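Local coordinates for ATP:cob(I)alamin adenosyltransferase (Salmonella enterica subsp. enterica serovar Livingstone, PDB 5CX7) that binds heme through bis-histidine ligation in the C-terminal domain of PduO, the enzyme that converts cob(I)alamin to adenosylcobalamin, at the interface of chains A and B. Residues are numbered along the deposited sequence; one frame, centred on the assembly and turned at random. Chains: chain A/B, ATP:cob(I)alamin adenosyltransferase.

Contact 1: the interface of chains A and B. Residues chain A 62, 94, 101-104; chain B 90-91, 93, 96.
B:His96 plugs its imidazole into a pocket of chain A formed by A:Glu94, A:Thr103, A:Phe104 and A:Val102, the last through CA and CG2, where two HbpS-like domains meet. It is the last residue of the short helix 93-96 and buries more surface than its neighbours in the patch. A:Val102 lies over one face of the imidazole, its CA 4.0 Å from the ring centroid. A:Phe104 packs edge-to-face against the same ring, the planes 66° apart; its CE2 rim meets the ND1-CE1 side, with CE2 3.4 Å from B:His96 CE1. Away from the phenyl, B:His96 CD2 packs against CB of A:Glu94, 3.8 Å away.

The phenyl ring of A:Phe104 is itself clamped. Its CG stands between the backbone N and the carbonyl carbon (chi1 46°), which puts the ring between B:Leu90 and A:Val102. B:Leu90 places CD2 over the centre of one face, 3.6 Å from the centroid, while CG1 of A:Val102, from its own chain, covers the opposite face. CD1 of B:Leu93 lies 3.9 Å from CZ of A:Phe104.

Water carries most of the polar contact. The direct pair A:Thr103 OG1 and B:His96 NE2 is a weak hydrogen bond at 3.4 Å. One water, its O 3.1 Å from B:His96 NE2, also binds the A:Thr103 hydroxyl and A:Glu94 OE1. A second links A:Thr103 OG1 to the backbone O of B:Tyr91, and a third bridges the A:Glu94 carboxylate to the phenol OH of B:Tyr91.

Contact 2: the interface of chains A and B. Residues chain A 61-62, 65, 98-99; chain B 95-98, 100.
The carboxylate of A:Glu61 and the side-chain amide of B:Gln98 meet with their planes 80° apart. The amide N-H points at the acid almost within its own plane, B:Gln98 NE2 lying 2.6 Å from A:Glu61 OE2, whereas the carboxylate receives it from above, 42° out of its plane. Two lysines take other sides of the acid. B:Lys100 comes tip to tip, its NZ forming a salt bridge of 2.6 Å with A:Glu61 OE1 on the syn lone pair, toward the other oxygen. A:Lys65, from the same chain, uses the anti lone pair of A:Glu61 OE2 at 2.7 Å from its NZ. OE2 accepts from both A:Lys65 NZ and B:Gln98 NE2, and the two flanking ammonium groups would be expected to stabilise the charged acid. A:Glu61 reaches them with CG anti to the backbone N (chi1 -180°) and an extended chain.

A:Lys65 NZ also crosses to the backbone O of B:His96, 2.7 Å away and nearly in line with that carbonyl, and it holds the O of A:Gly99 at 2.9 Å. B:Lys100 NZ is similarly steadied by B:Leu97 O at 3.1 Å. Beside the acid, CD2 of B:Leu97 packs 3.8 Å from CD2 of A:Leu62 and touches the aliphatic part of A:Glu61.

A:Glu61, A:Leu62 and A:Lys65 lie on helix 59-72 of chain A, facing the end of helix 93-96 of chain B and the loop that follows it.

Contact 1: the interface of chains A and B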
loop_
_atom_site.group_PDB
_atom_site.type_symbol
_atom_site.label_atom_id
_atom_site.label_comp_id
_atom_site.label_asym_id
_atom_site.label_seq_id
_atom_site.Cartn_x
_atom_site.Cartn_y
_atom_site.Cartn_z
ATOM N N LEU A 62 12.105 -6.884 10.059
ATOM C CA LEU A 62 13.122 -7.705 9.414
ATOM C C LEU A 62 13.047 -9.183 9.836
ATOM O O LEU A 62 13.272 -10.029 8.985
ATOM C CB LEU A 62 14.488 -7.125 9.598
ATOM C CG LEU A 62 14.797 -5.753 8.941
ATOM C CD1 LEU A 62 16.107 -5.271 9.411
ATOM C CD2 LEU A 62 14.742 -5.802 7.445
ATOM N N GLU A 94 14.469 -7.649 -4.381
ATOM C CA GLU A 94 13.861 -7.013 -3.189
ATOM C C GLU A 94 12.792 -6.001 -3.526
ATOM O O GLU A 94 11.795 -5.869 -2.779
ATOM C CB GLU A 94 14.917 -6.398 -2.269
ATOM C CG GLU A 94 15.641 -5.199 -2.759
ATOM C CD GLU A 94 16.728 -5.448 -3.802
ATOM O OE1 GLU A 94 17.154 -6.591 -4.041
ATOM O OE2 GLU A 94 17.082 -4.447 -4.495
ATOM N N VAL A 101 11.081 -9.912 0.802
ATOM C CA VAL A 101 12.264 -10.723 0.907
ATOM C C VAL A 101 13.401 -9.905 1.438
ATOM O O VAL A 101 13.562 -8.710 1.098
ATOM C CB VAL A 101 12.694 -11.450 -0.348
ATOM C CG1 VAL A 101 11.624 -12.459 -0.762
ATOM C CG2 VAL A 101 13.068 -10.490 -1.482
ATOM N N VAL A 102 14.164 -10.506 2.353
ATOM C CA VAL A 102 15.337 -9.861 2.899
ATOM C C VAL A 102 16.485 -10.716 2.417
ATOM O O VAL A 102 16.471 -11.963 2.637
ATOM C CB VAL A 102 15.254 -9.741 4.465
ATOM C CG1 VAL A 102 16.628 -9.362 5.094
ATOM C CG2 VAL A 102 14.207 -8.741 4.882
ATOM N N THR A 103 17.565 -10.076 2.007
ATOM C CA THR A 103 18.663 -10.772 1.330
ATOM C C THR A 103 19.979 -10.746 2.041
ATOM O O THR A 103 21.060 -10.999 1.427
ATOM C CB THR A 103 18.778 -10.171 -0.122
ATOM O OG1 THR A 103 18.955 -8.771 -0.022
ATOM C CG2 THR A 103 17.475 -10.438 -0.856
ATOM N N PHE A 104 19.971 -10.369 3.306
ATOM C CA PHE A 104 21.163 -10.454 4.123
ATOM C C PHE A 104 20.834 -11.478 5.281
ATOM O O PHE A 104 19.695 -11.802 5.543
ATOM C CB PHE A 104 21.702 -9.125 4.695
ATOM C CG PHE A 104 20.688 -8.229 5.302
ATOM C CD1 PHE A 104 20.163 -8.457 6.606
ATOM C CD2 PHE A 104 20.196 -7.131 4.604
ATOM C CE1 PHE A 104 19.221 -7.610 7.160
ATOM C CE2 PHE A 104 19.205 -6.300 5.171
ATOM C CZ PHE A 104 18.718 -6.530 6.448
ATOM N N LEU B 90 24.187 -4.515 4.564
ATOM C CA LEU B 90 22.759 -4.259 4.507
ATOM C C LEU B 90 22.274 -3.753 3.153
ATOM O O LEU B 90 21.293 -3.037 3.078
ATOM C CB LEU B 90 22.365 -3.335 5.617
ATOM C CG LEU B 90 22.703 -3.756 7.039
ATOM C CD1 LEU B 90 22.332 -2.683 8.038
ATOM C CD2 LEU B 90 22.085 -5.125 7.403
ATOM N N TYR B 91 22.879 -4.184 2.101
ATOM C CA TYR B 91 22.438 -3.855 0.729
ATOM C C TYR B 91 20.960 -4.265 0.592
ATOM O O TYR B 91 20.553 -5.356 1.077
ATOM C CB TYR B 91 23.274 -4.600 -0.308
ATOM C CG TYR B 91 22.679 -4.461 -1.657
ATOM C CD1 TYR B 91 22.787 -3.255 -2.362
ATOM C CD2 TYR B 91 22.019 -5.519 -2.264
ATOM C CE1 TYR B 91 22.250 -3.089 -3.647
ATOM C CE2 TYR B 91 21.456 -5.352 -3.520
ATOM C CZ TYR B 91 21.582 -4.137 -4.206
ATOM O OH TYR B 91 20.940 -4.006 -5.387
ATOM N N LEU B 93 18.376 -2.667 2.082
ATOM C CA LEU B 93 17.622 -2.328 3.266
ATOM C C LEU B 93 16.486 -1.396 3.024
ATOM O O LEU B 93 15.411 -1.599 3.576
ATOM C CB LEU B 93 18.585 -1.698 4.313
ATOM C CG LEU B 93 17.964 -1.412 5.679
ATOM C CD1 LEU B 93 17.693 -2.720 6.427
ATOM C CD2 LEU B 93 18.879 -0.524 6.469
ATOM N N HIS B 96 13.752 -3.415 1.693
ATOM C CA HIS B 96 13.243 -4.405 2.732
ATOM C C HIS B 96 12.282 -3.758 3.706
ATOM O O HIS B 96 11.357 -4.381 4.132
ATOM C CB HIS B 96 14.354 -4.989 3.521
ATOM C CG HIS B 96 15.428 -5.634 2.721
ATOM N ND1 HIS B 96 16.745 -5.594 3.089
ATOM C CD2 HIS B 96 15.392 -6.287 1.548
ATOM C CE1 HIS B 96 17.469 -6.255 2.209
ATOM N NE2 HIS B 96 16.671 -6.665 1.250
HETATM O O HOH W 1 18.975 -6.028 -5.930
HETATM O O HOH W 2 21.330 -7.996 0.900
HETATM O O HOH W 3 18.091 -6.938 -1.464
#

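Contact 2: the interface of chains A and B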
loop_
_atom_site.group_PDB
_atom_site.type_symbol
_atom_site.label_atom_id
_atom_site.label_comp_id
_atom_site.label_asym_id
_atom_site.label_seq_id
_atom_site.Cartn_x
_atom_site.Cartn_y
_atom_site.Cartn_z
ATOM N N GLU A 61 10.143 -5.747 11.767
ATOM C CA GLU A 61 9.795 -6.083 10.385
ATOM C C GLU A 61 10.801 -7.080 9.787
ATOM O O GLU A 61 10.374 -7.974 9.051
ATOM C CB GLU A 61 9.698 -4.761 9.590
ATOM C CG GLU A 61 9.330 -4.899 8.116
ATOM C CD GLU A 61 8.870 -3.574 7.487
ATOM O OE1 GLU A 61 8.669 -2.530 8.222
ATOM O OE2 GLU A 61 8.693 -3.524 6.247
ATOM N N LEU A 62 12.105 -6.884 10.059
ATOM C CA LEU A 62 13.122 -7.705 9.414
ATOM C C LEU A 62 13.047 -9.183 9.836
ATOM O O LEU A 62 13.272 -10.029 8.985
ATOM C CB LEU A 62 14.488 -7.125 9.598
ATOM C CG LEU A 62 14.797 -5.753 8.941
ATOM C CD1 LEU A 62 16.107 -5.271 9.411
ATOM C CD2 LEU A 62 14.742 -5.802 7.445
ATOM N N LYS A 65 10.252 -11.106 8.136
ATOM C CA LYS A 65 10.578 -11.200 6.713
ATOM C C LYS A 65 11.697 -12.185 6.417
ATOM O O LYS A 65 11.677 -12.859 5.369
ATOM C CB LYS A 65 10.893 -9.783 6.132
ATOM C CG LYS A 65 9.672 -8.924 6.052
ATOM C CD LYS A 65 9.981 -7.540 5.528
ATOM C CE LYS A 65 8.668 -6.857 5.137
ATOM N NZ LYS A 65 8.953 -5.563 4.482
ATOM N N GLN A 98 8.332 -6.292 -3.442
ATOM C CA GLN A 98 7.751 -5.202 -2.614
ATOM C C GLN A 98 8.230 -5.322 -1.114
ATOM O O GLN A 98 7.465 -5.071 -0.192
ATOM C CB GLN A 98 6.242 -5.215 -2.633
ATOM C CG GLN A 98 5.588 -5.338 -3.996
ATOM C CD GLN A 98 4.085 -5.579 -3.868
ATOM O OE1 GLN A 98 3.316 -4.674 -3.546
ATOM N NE2 GLN A 98 3.652 -6.817 -4.134
ATOM N N GLY A 99 9.462 -5.668 -0.941
ATOM C CA GLY A 99 10.096 -5.671 0.373
ATOM C C GLY A 99 9.786 -6.896 1.214
ATOM O O GLY A 99 10.237 -6.945 2.323
ATOM N N SER B 95 14.593 -1.040 0.446
ATOM C CA SER B 95 13.487 -1.785 -0.062
ATOM C C SER B 95 12.898 -2.744 0.933
ATOM O O SER B 95 11.644 -2.953 0.954
ATOM C CB SER B 95 13.889 -2.582 -1.315
ATOM O OG SER B 95 14.315 -1.686 -2.310
ATOM N N HIS B 96 13.752 -3.415 1.693
ATOM C CA HIS B 96 13.243 -4.405 2.732
ATOM C C HIS B 96 12.282 -3.758 3.706
ATOM O O HIS B 96 11.357 -4.381 4.132
ATOM C CB HIS B 96 14.354 -4.989 3.521
ATOM C CG HIS B 96 15.428 -5.634 2.721
ATOM N ND1 HIS B 96 16.745 -5.594 3.089
ATOM C CD2 HIS B 96 15.392 -6.287 1.548
ATOM C CE1 HIS B 96 17.469 -6.255 2.209
ATOM N NE2 HIS B 96 16.671 -6.665 1.250
ATOM N N LEU B 97 12.533 -2.496 4.056
ATOM C CA LEU B 97 11.696 -1.747 4.905
ATOM C C LEU B 97 10.657 -0.846 4.204
ATOM O O LEU B 97 10.161 0.093 4.843
ATOM C CB LEU B 97 12.632 -0.949 5.856
ATOM C CG LEU B 97 13.430 -1.909 6.765
ATOM C CD1 LEU B 97 14.425 -1.147 7.552
ATOM C CD2 LEU B 97 12.515 -2.701 7.686
ATOM N N GLN B 98 10.459 -1.041 2.891
ATOM C CA GLN B 98 9.399 -0.403 2.130
ATOM C C GLN B 98 9.489 1.142 2.219
ATOM O O GLN B 98 8.493 1.830 2.331
ATOM C CB GLN B 98 8.009 -0.844 2.647
ATOM C CG GLN B 98 7.772 -2.308 2.870
ATOM C CD GLN B 98 6.446 -2.599 3.592
ATOM O OE1 GLN B 98 5.379 -2.486 3.002
ATOM N NE2 GLN B 98 6.525 -2.993 4.863
ATOM N N LYS B 100 10.801 3.024 4.539
ATOM C CA LYS B 100 10.731 3.721 5.869
ATOM C C LYS B 100 12.045 4.237 6.360
ATOM O O LYS B 100 12.057 5.135 7.201
ATOM C CB LYS B 100 10.125 2.789 6.896
ATOM C CG LYS B 100 8.646 2.591 6.628
ATOM C CD LYS B 100 7.962 1.998 7.838
ATOM C CE LYS B 100 8.432 0.610 8.099
ATOM N NZ LYS B 100 7.959 -0.284 7.027
#

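Contact 1 and contact 2 adjoin in one interface, the centres of their C-alpha atoms about 7 Å apart, and they share A:Leu62 and B:His96. The end of helix 93-96 in chain B spans both: its histidine side chain enters contact 1 while its backbone carbonyl serves contact 2. Contact 1 is built on rings and bridging water, contact 2 on charge and direct bonds, with A:Leu62 lining the seam between them. The interface departs from exact two-fold symmetry. Eight copies form the deposited assembly, in which the sites repeat, but the structure alone does not show that this pairing exists in the cell.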